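Local coordinates for LPXTG-motif cell wall anchor domain protein (Mobiluncus mulieris, PDB 5U5O), which probably serves in bacterial adhesion as a piece of a giant surface adhesin, built of Ig-like domains carrying intramolecular disulfide, isopeptide and ester cross-links, at residues R34-E39 against T86-D91; T43-G48 against G130-V135; T97-T102 against V122-W127. One frame throughout, in Å; residues are numbered along the deposited sequence.

Contact 1: residues R34-E39 against T86-D91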
loop_
_atom_site.group_PDB
_atom_site.type_symbol
_atom_site.label_atom_id
_atom_site.label_comp_id
_atom_site.label_asym_id
_atom_site.label_seq_id
_atom_site.Cartn_x
_atom_site.Cartn_y
_atom_site.Cartn_z
ATOM N N ARG A 34 17.565 19.726 -4.797
ATOM C CA ARG A 34 19.014 19.938 -4.921
ATOM C C ARG A 34 19.279 20.643 -6.262
ATOM O O ARG A 34 18.953 20.101 -7.315
ATOM C CB ARG A 34 19.722 18.589 -4.855
ATOM C CG ARG A 34 19.331 17.700 -3.680
ATOM C CD ARG A 34 20.152 18.008 -2.450
ATOM N NE ARG A 34 21.535 17.494 -2.557
ATOM C CZ ARG A 34 22.453 17.574 -1.596
ATOM N NH1 ARG A 34 22.136 18.120 -0.423
ATOM N NH2 ARG A 34 23.688 17.096 -1.766
ATOM N N LEU A 35 19.788 21.863 -6.160
ATOM C CA LEU A 35 20.079 22.670 -7.342
ATOM C C LEU A 35 21.570 22.631 -7.625
ATOM O O LEU A 35 22.383 22.916 -6.763
ATOM C CB LEU A 35 19.653 24.099 -7.141
ATOM C CG LEU A 35 18.182 24.303 -6.759
ATOM C CD1 LEU A 35 17.872 25.777 -6.535
ATOM C CD2 LEU A 35 17.213 23.721 -7.775
ATOM N N TYR A 36 21.927 22.268 -8.872
ATOM C CA TYR A 36 23.330 21.983 -9.275
ATOM C C TYR A 36 23.870 23.075 -10.182
ATOM O O TYR A 36 23.233 23.371 -11.182
ATOM C CB TYR A 36 23.418 20.642 -9.994
ATOM C CG TYR A 36 22.788 19.506 -9.239
ATOM C CD1 TYR A 36 23.164 19.233 -7.933
ATOM C CD2 TYR A 36 21.845 18.712 -9.834
ATOM C CE1 TYR A 36 22.600 18.190 -7.230
ATOM C CE2 TYR A 36 21.238 17.666 -9.125
ATOM C CZ TYR A 36 21.658 17.413 -7.836
ATOM O OH TYR A 36 21.062 16.378 -7.114
ATOM N N ASN A 37 24.933 23.721 -9.725
ATOM C CA ASN A 37 25.664 24.688 -10.597
ATOM C C ASN A 37 24.760 25.826 -11.049
ATOM O O ASN A 37 24.867 26.313 -12.185
ATOM C CB ASN A 37 26.377 23.984 -11.769
ATOM C CG ASN A 37 27.527 23.165 -11.291
ATOM O OD1 ASN A 37 28.105 23.420 -10.239
ATOM N ND2 ASN A 37 27.959 22.228 -12.129
ATOM N N VAL A 38 23.920 26.301 -10.122
ATOM C CA VAL A 38 23.104 27.473 -10.308
ATOM C C VAL A 38 23.881 28.688 -9.842
ATOM O O VAL A 38 24.910 28.569 -9.174
ATOM C CB VAL A 38 21.753 27.357 -9.545
ATOM C CG1 VAL A 38 20.820 26.432 -10.297
ATOM C CG2 VAL A 38 21.916 26.897 -8.090
ATOM N N GLU A 39 23.374 29.864 -10.175
ATOM C CA GLU A 39 24.086 31.109 -9.924
ATOM C C GLU A 39 23.531 31.794 -8.664
ATOM O O GLU A 39 22.348 32.139 -8.601
ATOM C CB GLU A 39 23.952 32.040 -11.130
ATOM C CG GLU A 39 24.708 33.343 -10.973
ATOM C CD GLU A 39 24.711 34.179 -12.255
ATOM O OE1 GLU A 39 24.959 33.631 -13.360
ATOM O OE2 GLU A 39 24.478 35.397 -12.149
ATOM N N THR A 86 29.539 12.096 -9.286
ATOM C CA THR A 86 29.722 11.196 -10.428
ATOM C C THR A 86 29.072 11.741 -11.704
ATOM O O THR A 86 29.678 11.679 -12.785
ATOM C CB THR A 86 29.164 9.800 -10.084
ATOM O OG1 THR A 86 29.947 9.240 -9.024
ATOM C CG2 THR A 86 29.199 8.874 -11.268
ATOM N N LYS A 87 27.862 12.281 -11.565
ATOM C CA LYS A 87 27.100 12.815 -12.694
ATOM C C LYS A 87 27.589 14.180 -13.179
ATOM O O LYS A 87 27.773 14.380 -14.374
ATOM C CB LYS A 87 25.611 12.917 -12.320
ATOM C CG LYS A 87 24.873 11.589 -12.202
ATOM C CD LYS A 87 23.522 11.779 -11.511
ATOM C CE LYS A 87 22.736 10.489 -11.294
ATOM N NZ LYS A 87 22.238 9.907 -12.578
ATOM N N TYR A 88 27.789 15.105 -12.246
ATOM C CA TYR A 88 28.000 16.516 -12.542
ATOM C C TYR A 88 29.431 16.979 -12.399
ATOM O O TYR A 88 29.759 18.078 -12.863
ATOM C CB TYR A 88 27.114 17.380 -11.632
ATOM C CG TYR A 88 25.662 17.211 -11.923
ATOM C CD1 TYR A 88 25.052 17.936 -12.940
ATOM C CD2 TYR A 88 24.861 16.369 -11.140
ATOM C CE1 TYR A 88 23.706 17.785 -13.214
ATOM C CE2 TYR A 88 23.523 16.188 -11.425
ATOM C CZ TYR A 88 22.945 16.916 -12.454
ATOM O OH TYR A 88 21.617 16.793 -12.755
ATOM N N GLY A 89 30.285 16.151 -11.803
ATOM C CA GLY A 89 31.675 16.500 -11.548
ATOM C C GLY A 89 31.961 16.713 -10.084
ATOM O O GLY A 89 31.088 17.148 -9.329
ATOM N N GLU A 90 33.196 16.454 -9.678
ATOM C CA GLU A 90 33.573 16.517 -8.270
ATOM C C GLU A 90 33.452 17.916 -7.688
ATOM O O GLU A 90 33.282 18.060 -6.480
ATOM C CB GLU A 90 34.972 15.914 -8.046
ATOM C CG GLU A 90 34.916 14.390 -8.066
ATOM C CD GLU A 90 36.148 13.693 -7.516
ATOM O OE1 GLU A 90 37.254 14.276 -7.555
ATOM O OE2 GLU A 90 35.997 12.539 -7.048
ATOM N N ASP A 91 33.507 18.933 -8.547
ATOM C CA ASP A 91 33.356 20.328 -8.147
ATOM C C ASP A 91 31.945 20.881 -8.266
ATOM O O ASP A 91 31.762 22.095 -8.144
ATOM C CB ASP A 91 34.338 21.224 -8.941
ATOM C CG ASP A 91 33.986 21.341 -10.417
ATOM O OD1 ASP A 91 33.091 20.632 -10.910
ATOM O OD2 ASP A 91 34.664 22.124 -11.132
HETATM O O HOH W 1 30.363 20.583 -11.844
HETATM O O HOH W 2 30.877 23.907 -10.117
#
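The carboxamide oxygen of Asn-37 takes two donors: the backbone N-H of Lys-93 and a water, 2.8 Å from OD1, which also donates to the main-chain O of Asp-91. Here the end of strand 26-36, in the Ig-like ester-bond domain, meets the C-terminal end of helix 82-88. No hydrogen bond crosses directly; waters carry the polar part and two tyrosine rings the rest. A second water, accepting from Asn-37 ND2 at 2.9 Å, donates to Tyr-88 O and to Asp-91 OD1. With Lys-93 on OD1 and a water on each end, the amide's rotation should be fixed. Asp-91 OD2 forms a salt bridge to Lys-1.

Beside the two waters, the rings of Tyr-36 and Tyr-88 meet obliquely, centroids 4.4 Å apart and planes at 35°. In each residue CG is anti to the carbonyl carbon (chi1 -52° and -67°), which turns both rings toward each other. The hydroxyl of Tyr-36 is hydrogen-bonded to Glu-84, and Arg-34 O lies over the face of the Tyr-36 ring turned away from Tyr-88. The tightest approach brings Tyr-36 CD2 to 3.4 Å from Tyr-88 CZ, while Tyr-36 CB rests over the Tyr-88 ring, 4.3 Å from its centroid.

Contact 2: residues T43-G48 against G130-V135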
loop_
_atom_site.group_PDB
_atom_site.type_symbol
_atom_site.label_atom_id
_atom_site.label_comp_id
_atom_site.label_asym_id
_atom_site.label_seq_id
_atom_site.Cartn_x
_atom_site.Cartn_y
_atom_site.Cartn_z
ATOM N N THR A 43 17.173 34.360 -9.325
ATOM C CA THR A 43 15.899 33.858 -8.847
ATOM C C THR A 43 15.319 32.883 -9.855
ATOM O O THR A 43 14.922 33.265 -10.935
ATOM C CB THR A 43 14.889 34.985 -8.568
ATOM O OG1 THR A 43 15.451 35.857 -7.590
ATOM C CG2 THR A 43 13.552 34.406 -8.052
ATOM N N TYR A 44 15.244 31.626 -9.449
ATOM C CA TYR A 44 14.716 30.536 -10.250
ATOM C C TYR A 44 13.312 30.199 -9.764
ATOM O O TYR A 44 12.929 30.528 -8.615
ATOM C CB TYR A 44 15.573 29.288 -10.056
ATOM C CG TYR A 44 16.995 29.470 -10.519
ATOM C CD1 TYR A 44 17.938 30.090 -9.719
ATOM C CD2 TYR A 44 17.422 28.964 -11.743
ATOM C CE1 TYR A 44 19.253 30.269 -10.148
ATOM C CE2 TYR A 44 18.740 29.119 -12.164
ATOM C CZ TYR A 44 19.649 29.764 -11.361
ATOM O OH TYR A 44 20.963 29.978 -11.746
ATOM N N ALA A 45 12.531 29.563 -10.627
ATOM C CA ALA A 45 11.285 28.919 -10.196
ATOM C C ALA A 45 11.515 27.423 -10.214
ATOM O O ALA A 45 12.150 26.867 -11.114
ATOM C CB ALA A 45 10.115 29.282 -11.100
ATOM N N ILE A 46 10.970 26.761 -9.197
ATOM C CA ILE A 46 10.964 25.311 -9.103
ATOM C C ILE A 46 9.548 24.779 -9.016
ATOM O O ILE A 46 8.674 25.420 -8.384
ATOM C CB ILE A 46 11.856 24.779 -7.951
ATOM C CG1 ILE A 46 11.518 25.434 -6.608
ATOM C CG2 ILE A 46 13.328 24.961 -8.346
ATOM C CD1 ILE A 46 12.215 24.758 -5.450
ATOM N N ALA A 47 9.308 23.616 -9.596
ATOM C CA ALA A 47 7.995 22.945 -9.480
ATOM C C ALA A 47 8.221 21.495 -9.240
ATOM O O ALA A 47 9.134 20.875 -9.829
ATOM C CB ALA A 47 7.196 23.130 -10.753
ATOM N N GLY A 48 7.371 20.930 -8.396
ATOM C CA GLY A 48 7.356 19.511 -8.123
ATOM C C GLY A 48 5.961 18.933 -8.322
ATOM O O GLY A 48 4.949 19.626 -8.103
ATOM N N GLY A 130 13.357 34.879 -15.634
ATOM C CA GLY A 130 12.807 35.490 -16.844
ATOM C C GLY A 130 12.133 34.578 -17.856
ATOM O O GLY A 130 11.604 35.064 -18.865
ATOM N N THR A 131 12.141 33.266 -17.610
ATOM C CA THR A 131 11.621 32.285 -18.578
ATOM C C THR A 131 10.165 31.873 -18.320
ATOM O O THR A 131 9.591 31.092 -19.085
ATOM C CB THR A 131 12.494 31.016 -18.617
ATOM O OG1 THR A 131 12.410 30.314 -17.365
ATOM C CG2 THR A 131 13.958 31.365 -18.924
ATOM N N TYR A 132 9.575 32.403 -17.253
ATOM C CA TYR A 132 8.217 32.050 -16.843
ATOM C C TYR A 132 7.369 33.319 -16.761
ATOM O O TYR A 132 7.847 34.348 -16.294
ATOM C CB TYR A 132 8.223 31.273 -15.505
ATOM C CG TYR A 132 9.096 31.842 -14.384
ATOM C CD1 TYR A 132 10.450 31.539 -14.306
ATOM C CD2 TYR A 132 8.550 32.642 -13.368
ATOM C CE1 TYR A 132 11.249 32.038 -13.282
ATOM C CE2 TYR A 132 9.346 33.145 -12.339
ATOM C CZ TYR A 132 10.695 32.836 -12.293
ATOM O OH TYR A 132 11.502 33.329 -11.285
ATOM N N GLU A 133 6.125 33.247 -17.246
ATOM C CA GLU A 133 5.198 34.396 -17.210
ATOM C C GLU A 133 4.789 34.701 -15.776
ATOM O O GLU A 133 4.747 35.856 -15.370
ATOM C CB GLU A 133 3.961 34.146 -18.077
ATOM N N LYS A 134 4.499 33.650 -15.019
ATOM C CA LYS A 134 4.264 33.762 -13.572
ATOM C C LYS A 134 4.308 32.385 -12.912
ATOM O O LYS A 134 4.392 31.347 -13.584
ATOM C CB LYS A 134 2.919 34.446 -13.267
ATOM C CG LYS A 134 1.748 33.827 -13.997
ATOM C CD LYS A 134 0.417 34.316 -13.455
ATOM C CE LYS A 134 -0.711 33.930 -14.392
ATOM N NZ LYS A 134 -0.782 32.457 -14.616
ATOM N N VAL A 135 4.256 32.398 -11.588
ATOM C CA VAL A 135 4.239 31.186 -10.791
ATOM C C VAL A 135 3.117 31.329 -9.777
ATOM O O VAL A 135 2.985 32.370 -9.119
ATOM C CB VAL A 135 5.630 30.940 -10.146
ATOM C CG1 VAL A 135 5.950 31.960 -9.067
ATOM C CG2 VAL A 135 5.761 29.536 -9.585
#
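Ala-45 presses its methyl onto one face of the Tyr-132 ring, a CH-pi contact in which CB stands 3.8 Å from the ring centroid and 15° off the normal. The touch is offset toward the CE1-CZ edge of the ring, near the hydroxyl: CE1 is the closest ring atom, 3.7 Å from Ala-45 CB. The ring thus lies flat on the Ala-45 methyl, with the backbone N of Ala-45 also near CE1. Farther along, the hydroxyl reaches the main chain. Tyr-132 OH stands 3.4 Å from Thr-43 O, at most a weak hydrogen bond, and Thr-43 O lies at the edge of the ring. The methyl of Thr-43, CG2, adds a looser contact 4.0 Å from Tyr-132 OH, the two side chains crossing at about a right angle.

What aims the ring is its first torsion: CG of Tyr-132 is placed between the backbone N and the carbonyl carbon (chi1 46°), and the side chain then projects to strand 43-52. The backbone that carries it comes from a turn within which Thr-131 OG1 hydrogen-bonds to Ala-128 O, while Ser-146 OG holds Thr-131 O from outside. On the other segment, Thr-43 N is tied to Glu-129 OE1. Val-140 packs against Ala-45, Tyr-132 and Val-135 together.

Strand 43-52 runs between strands 64-71 and 118-127 in one sheet of the Ig-like domain. Tyr-132, which also touches Thr-69 of strand 64-71, lies just before a corner at Glu-133, beyond which the chain pairs antiparallel with strand 140-142.

Contact 3: residues T97-T102 against V122-W127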
loop_
_atom_site.group_PDB
_atom_site.type_symbol
_atom_site.label_atom_id
_atom_site.label_comp_id
_atom_site.label_asym_id
_atom_site.label_seq_id
_atom_site.Cartn_x
_atom_site.Cartn_y
_atom_site.Cartn_z
ATOM N N THR A 97 17.005 23.354 -1.144
ATOM C CA THR A 97 15.782 23.934 -0.578
ATOM C C THR A 97 14.758 22.814 -0.512
ATOM O O THR A 97 15.100 21.651 -0.707
ATOM C CB THR A 97 15.317 25.135 -1.420
ATOM O OG1 THR A 97 14.222 25.773 -0.751
ATOM C CG2 THR A 97 14.912 24.746 -2.825
ATOM N N GLU A 98 13.519 23.132 -0.135
ATOM C CA GLU A 98 12.502 22.078 -0.046
ATOM C C GLU A 98 11.115 22.583 -0.363
ATOM O O GLU A 98 10.845 23.781 -0.267
ATOM C CB GLU A 98 12.501 21.428 1.334
ATOM C CG GLU A 98 12.155 22.368 2.465
ATOM C CD GLU A 98 12.251 21.691 3.813
ATOM O OE1 GLU A 98 13.380 21.528 4.317
ATOM O OE2 GLU A 98 11.196 21.323 4.370
ATOM N N MET A 99 10.243 21.652 -0.744
ATOM C CA MET A 99 8.822 21.936 -0.928
ATOM C C MET A 99 8.027 20.736 -0.427
ATOM O O MET A 99 8.548 19.627 -0.356
ATOM C CB MET A 99 8.450 22.266 -2.376
ATOM C CG MET A 99 9.288 21.561 -3.456
ATOM S SD MET A 99 8.571 21.661 -5.117
ATOM C CE MET A 99 8.365 23.440 -5.286
ATOM N N ASP A 100 6.777 20.980 -0.034
ATOM C CA ASP A 100 5.880 19.921 0.409
ATOM C C ASP A 100 4.903 19.529 -0.681
ATOM O O ASP A 100 4.368 20.387 -1.383
ATOM C CB ASP A 100 5.073 20.392 1.615
ATOM C CG ASP A 100 5.889 20.463 2.894
ATOM O OD1 ASP A 100 6.986 19.880 3.003
ATOM O OD2 ASP A 100 5.331 21.028 3.873
ATOM N N LEU A 101 4.663 18.224 -0.808
ATOM C CA LEU A 101 3.661 17.677 -1.720
ATOM C C LEU A 101 2.683 16.838 -0.888
ATOM O O LEU A 101 3.050 15.775 -0.376
ATOM C CB LEU A 101 4.335 16.819 -2.800
ATOM C CG LEU A 101 5.212 17.589 -3.797
ATOM C CD1 LEU A 101 6.090 16.629 -4.583
ATOM C CD2 LEU A 101 4.345 18.413 -4.736
ATOM N N THR A 102 1.458 17.333 -0.743
ATOM C CA THR A 102 0.486 16.723 0.149
ATOM C C THR A 102 -0.565 15.992 -0.659
ATOM O O THR A 102 -1.200 16.556 -1.545
ATOM C CB THR A 102 -0.100 17.788 1.082
ATOM O OG1 THR A 102 0.964 18.300 1.895
ATOM C CG2 THR A 102 -1.164 17.211 1.985
ATOM N N VAL A 122 8.374 11.540 -7.268
ATOM C CA VAL A 122 8.392 12.996 -7.400
ATOM C C VAL A 122 9.168 13.374 -8.676
ATOM O O VAL A 122 10.244 12.808 -8.957
ATOM C CB VAL A 122 9.110 13.626 -6.211
ATOM C CG1 VAL A 122 9.351 15.117 -6.413
ATOM C CG2 VAL A 122 8.279 13.387 -4.963
ATOM N N TYR A 123 8.577 14.259 -9.471
ATOM C CA TYR A 123 9.208 14.902 -10.638
ATOM C C TYR A 123 9.461 16.349 -10.248
ATOM O O TYR A 123 8.715 16.927 -9.445
ATOM C CB TYR A 123 8.231 14.839 -11.802
ATOM C CG TYR A 123 8.244 13.537 -12.605
ATOM C CD1 TYR A 123 8.684 12.322 -12.064
ATOM C CD2 TYR A 123 7.835 13.544 -13.943
ATOM C CE1 TYR A 123 8.706 11.157 -12.827
ATOM C CE2 TYR A 123 7.849 12.384 -14.704
ATOM C CZ TYR A 123 8.285 11.199 -14.144
ATOM O OH TYR A 123 8.291 10.063 -14.918
ATOM N N GLU A 124 10.515 16.951 -10.823
ATOM C CA GLU A 124 10.888 18.338 -10.500
ATOM C C GLU A 124 11.384 19.045 -11.754
ATOM O O GLU A 124 12.033 18.421 -12.628
ATOM C CB GLU A 124 11.999 18.393 -9.447
ATOM C CG GLU A 124 12.166 19.748 -8.766
ATOM C CD GLU A 124 11.137 19.985 -7.662
ATOM O OE1 GLU A 124 10.462 19.023 -7.226
ATOM O OE2 GLU A 124 10.982 21.153 -7.266
ATOM N N GLN A 125 11.064 20.324 -11.868
ATOM C CA GLN A 125 11.627 21.155 -12.941
ATOM C C GLN A 125 12.182 22.439 -12.363
ATOM O O GLN A 125 11.662 22.992 -11.356
ATOM C CB GLN A 125 10.591 21.458 -14.023
ATOM C CG GLN A 125 9.876 20.228 -14.577
ATOM C CD GLN A 125 8.727 19.767 -13.665
ATOM O OE1 GLN A 125 7.955 20.586 -13.184
ATOM N NE2 GLN A 125 8.640 18.462 -13.407
ATOM N N LEU A 126 13.222 22.937 -13.050
ATOM C CA LEU A 126 13.907 24.169 -12.690
ATOM C C LEU A 126 13.804 25.147 -13.844
ATOM O O LEU A 126 14.215 24.801 -14.964
ATOM C CB LEU A 126 15.383 23.866 -12.406
ATOM C CG LEU A 126 16.315 25.037 -12.096
ATOM C CD1 LEU A 126 15.929 25.707 -10.787
ATOM C CD2 LEU A 126 17.778 24.590 -12.096
ATOM N N TRP A 127 13.376 26.377 -13.573
ATOM C CA TRP A 127 13.141 27.410 -14.574
ATOM C C TRP A 127 14.084 28.577 -14.267
ATOM O O TRP A 127 14.130 29.084 -13.139
ATOM C CB TRP A 127 11.689 27.902 -14.551
ATOM C CG TRP A 127 10.652 26.892 -14.932
ATOM C CD1 TRP A 127 10.165 25.885 -14.149
ATOM C CD2 TRP A 127 9.924 26.830 -16.162
ATOM N NE1 TRP A 127 9.208 25.186 -14.827
ATOM C CE2 TRP A 127 9.026 25.746 -16.061
ATOM C CE3 TRP A 127 9.942 27.584 -17.345
ATOM C CZ2 TRP A 127 8.161 25.389 -17.094
ATOM C CZ3 TRP A 127 9.085 27.227 -18.372
ATOM C CH2 TRP A 127 8.205 26.133 -18.241
#
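Met-99 and Glu-124 come from opposite directions in the interior of the Ig-like beta sandwich, reaching out from facing strands until Met-99 SD touches the carboxylate oxygen Glu-124 OE2. From CB the methionine sets off toward strand 118-127 with a chi1 of 32°, well short of a staggered value, a sign of some strain. Its CG comes within 4.2 Å of Glu-124 OE2, and the main touch follows at the next atom. SD is 3.3 Å from Glu-124 OE2 and 3.9 Å from OE1 of the same carboxylate. The oxygen OE2 stands to the side of the sulfur, not in line with the CG-SD bond. The chain then bends at chi3, and CE ends 4.0 Å from Glu-124 OE2.

Glu-124 gets there by a fold of its own: CG leaves anti to the backbone N, and the turn at chi2 (80°) swings the carboxylate over toward the methionine. Its OE1 also lies close to Asp-31 OD2, an acidic pair in the core of a domain whose family is known for Thr-Gln ester cross-links.

Alongside, two apolar side chains cross obliquely. Leu-101 CD1 rests on both methyls of Val-122, 3.9 Å from CG2 and 4.0 Å from CG1. No hydrogen bond joins the two segments; these four buried side chains make the contact.

The facing strands belong to opposite layers. Strand 94-104 pairs with strand 26-36 through backbone hydrogen bonds of Met-99 with Asp-31 and Leu-101 with Ile-29, whereas strand 118-127 sits between strands 43-52 and 150-178, with the backbone of Val-122 hydrogen-bonded to that of Gln-160 in the latter.

In the fold
From the N terminus, strand 26-36 opens contact 1 and the next strand, 43-52, opens contact 2. Helix 82-88 closes the first loop across 46 residues while the second is still open, so contacts 1 and 2 cross. Contact 3 starts after contact 1 has closed and spans just 19 residues; it lies wholly within the longer excursion ended by residues 130-135. Contact 3 joins the two sheets of the sandwich, contact 1 ties the helix to one of them, and contact 2 adds the hairpin to the other. Leu-126 packs on Leu-35 and Val-38, and Ala-45 O probably accepts a hydrogen bond from Trp-127 N, linking the three through the ester-bond domain.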